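Long-range contact in polyketide biosynthesis 3-hydroxy-3-methylglutaryl-ACP synthase PksG (Bacillus subtilis, PDB 4YXT), which catalyses the aldol condensation of an acetyl group carried on an acyl-carrier protein with a beta-ketothioester polyketide intermediate during bacillaene synthesis: residues 72-77 against 99-104. The protein carries 1 engineered substitution. Sequence-based numbering, arbitrary orientation.
Sequences DRIELL and LGLNRN
The CA atoms of Asp72 and Asn102 lie 5.5 Å apart, the closest such pair, and those of Glu75 and Asn104 6.4 Å; no direct hydrogen bond joins the segments. A water does so instead, donating to Ile74 O at 2.9 Å and accepting from Asn102 N at 2.8 Å. Beside this bridge, Leu101 lays both branches against the strand: CD2 meets Ile74 CG1 at 4.2 Å, and CD1 meets Leu77 CD2 at 4.0 Å, the two leucines crossing nearly at right angles. His96 of helix 91-99 touches both leucines. With CG anti to the backbone N (chi1 175°), Asn102 sets ND2 beside the backbone carbonyl of Asp72 without a hydrogen bond, while Asp72 OD1 rests 3.8 Å from Asn102 CB; carboxylate and amide planes are 47° apart. Asn102 OD1 accepts a nearly straight bond from Asn104 N, which sits above the carbonyl plane, closing an Asx turn. That turn brings Asn104 O to 3.4 Å from Glu75 CG. Beyond it, the Glu75 carboxylate is hydrogen-bonded to Ser133 and forms a salt bridge with Arg234 of the second subunit. Before the turn, helix 91-99 ends in a Schellman motif at Gly100. The contact packs the last loop of a right-handed beta-alpha-beta crossover of the thiolase-like fold against its first strand, 74-80, before parallel strand 106-111, outermost of the sheet within this chain.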
loop_
_atom_site.group_PDB
_atom_site.type_symbol
_atom_site.label_atom_id
_atom_site.label_comp_id
_atom_site.label_asym_id
_atom_site.label_seq_id
_atom_site.Cartn_x
_atom_site.Cartn_y
_atom_site.Cartn_z
ATOM N N ASP A 72 8.688 -18.525 -11.647
ATOM C CA ASP A 72 7.957 -19.057 -10.514
ATOM C C ASP A 72 8.516 -18.708 -9.145
ATOM O O ASP A 72 7.833 -18.857 -8.181
ATOM C CB ASP A 72 7.759 -20.542 -10.653
ATOM C CG ASP A 72 6.637 -20.879 -11.610
ATOM O OD1 ASP A 72 5.892 -19.970 -12.090
ATOM O OD2 ASP A 72 6.473 -22.082 -11.870
ATOM N N ARG A 73 9.727 -18.180 -9.049
ATOM C CA ARG A 73 10.191 -17.677 -7.754
ATOM C C ARG A 73 9.714 -16.236 -7.399
ATOM O O ARG A 73 9.980 -15.776 -6.266
ATOM C CB ARG A 73 11.719 -17.807 -7.632
ATOM C CG ARG A 73 12.207 -19.236 -7.493
ATOM C CD ARG A 73 13.723 -19.260 -7.474
ATOM N NE ARG A 73 14.246 -20.315 -6.594
ATOM C CZ ARG A 73 14.531 -21.563 -6.976
ATOM N NH1 ARG A 73 14.355 -21.953 -8.242
ATOM N NH2 ARG A 73 15.000 -22.432 -6.083
ATOM N N ILE A 74 9.055 -15.520 -8.323
ATOM C CA ILE A 74 8.463 -14.240 -7.944
ATOM C C ILE A 74 7.378 -14.582 -6.920
ATOM O O ILE A 74 6.353 -15.157 -7.294
ATOM C CB ILE A 74 7.669 -13.442 -9.021
ATOM C CG1 ILE A 74 8.357 -13.280 -10.373
ATOM C CG2 ILE A 74 7.337 -12.054 -8.459
ATOM C CD1 ILE A 74 9.757 -12.798 -10.342
ATOM N N GLU A 75 7.581 -14.224 -5.667
ATOM C CA GLU A 75 6.553 -14.432 -4.651
ATOM C C GLU A 75 5.957 -13.188 -3.950
ATOM O O GLU A 75 5.178 -13.337 -3.043
ATOM C CB GLU A 75 7.147 -15.308 -3.617
ATOM C CG GLU A 75 7.157 -16.718 -4.095
ATOM C CD GLU A 75 7.975 -17.560 -3.198
ATOM O OE1 GLU A 75 7.959 -17.312 -1.961
ATOM O OE2 GLU A 75 8.648 -18.420 -3.750
ATOM N N LEU A 76 6.362 -11.989 -4.364
ATOM C CA LEU A 76 5.816 -10.728 -3.893
ATOM C C LEU A 76 5.592 -9.861 -5.097
ATOM O O LEU A 76 6.523 -9.598 -5.820
ATOM C CB LEU A 76 6.813 -10.075 -2.926
ATOM C CG LEU A 76 6.510 -8.723 -2.293
ATOM C CD1 LEU A 76 5.227 -8.741 -1.491
ATOM C CD2 LEU A 76 7.653 -8.347 -1.362
ATOM N N LEU A 77 4.358 -9.456 -5.354
ATOM C CA LEU A 77 4.098 -8.490 -6.365
ATOM C C LEU A 77 3.505 -7.240 -5.690
ATOM O O LEU A 77 2.477 -7.333 -5.026
ATOM C CB LEU A 77 3.128 -9.068 -7.422
ATOM C CG LEU A 77 2.603 -7.990 -8.397
ATOM C CD1 LEU A 77 3.677 -7.301 -9.190
ATOM C CD2 LEU A 77 1.575 -8.528 -9.351
ATOM N N LEU A 99 0.635 -11.209 -16.457
ATOM C CA LEU A 99 2.026 -11.682 -16.434
ATOM C C LEU A 99 2.158 -13.202 -16.238
ATOM O O LEU A 99 3.247 -13.743 -16.447
ATOM C CB LEU A 99 2.836 -10.999 -15.370
ATOM C CG LEU A 99 3.048 -9.501 -15.577
ATOM C CD1 LEU A 99 3.816 -8.922 -14.420
ATOM C CD2 LEU A 99 3.776 -9.187 -16.881
ATOM N N GLY A 100 1.077 -13.890 -15.871
ATOM C CA GLY A 100 1.138 -15.334 -15.721
ATOM C C GLY A 100 2.030 -15.716 -14.596
ATOM O O GLY A 100 2.741 -16.685 -14.713
ATOM N N LEU A 101 2.011 -14.948 -13.494
ATOM C CA LEU A 101 2.791 -15.289 -12.305
ATOM C C LEU A 101 2.197 -16.503 -11.554
ATOM O O LEU A 101 1.067 -16.898 -11.827
ATOM C CB LEU A 101 2.907 -14.073 -11.351
ATOM C CG LEU A 101 3.455 -12.765 -11.918
ATOM C CD1 LEU A 101 3.549 -11.724 -10.798
ATOM C CD2 LEU A 101 4.823 -13.039 -12.538
ATOM N N ASN A 102 3.008 -17.131 -10.706
ATOM C CA ASN A 102 2.582 -18.268 -9.911
ATOM C C ASN A 102 1.504 -17.819 -8.913
ATOM O O ASN A 102 1.616 -16.725 -8.342
ATOM C CB ASN A 102 3.807 -18.787 -9.121
ATOM C CG ASN A 102 3.479 -19.927 -8.144
ATOM O OD1 ASN A 102 2.420 -20.547 -8.182
ATOM N ND2 ASN A 102 4.402 -20.187 -7.255
ATOM N N ARG A 103 0.505 -18.652 -8.627
ATOM C CA ARG A 103 -0.534 -18.234 -7.644
ATOM C C ARG A 103 0.019 -18.107 -6.231
ATOM O O ARG A 103 -0.597 -17.457 -5.370
ATOM C CB ARG A 103 -1.734 -19.190 -7.630
ATOM C CG ARG A 103 -2.474 -19.354 -8.940
ATOM C CD ARG A 103 -2.240 -20.743 -9.534
ATOM N NE ARG A 103 -3.129 -21.705 -8.904
ATOM C CZ ARG A 103 -2.849 -22.963 -8.610
ATOM N NH1 ARG A 103 -1.677 -23.538 -8.903
ATOM N NH2 ARG A 103 -3.791 -23.642 -7.984
ATOM N N ASN A 104 1.154 -18.755 -5.980
ATOM C CA ASN A 104 1.833 -18.697 -4.705
ATOM C C ASN A 104 2.606 -17.369 -4.506
ATOM O O ASN A 104 3.834 -17.342 -4.467
ATOM C CB ASN A 104 2.815 -19.893 -4.530
ATOM C CG ASN A 104 3.463 -19.896 -3.161
ATOM O OD1 ASN A 104 2.886 -19.416 -2.179
ATOM N ND2 ASN A 104 4.672 -20.372 -3.091
HETATM O O HOH W 1 5.402 -16.047 -9.881
#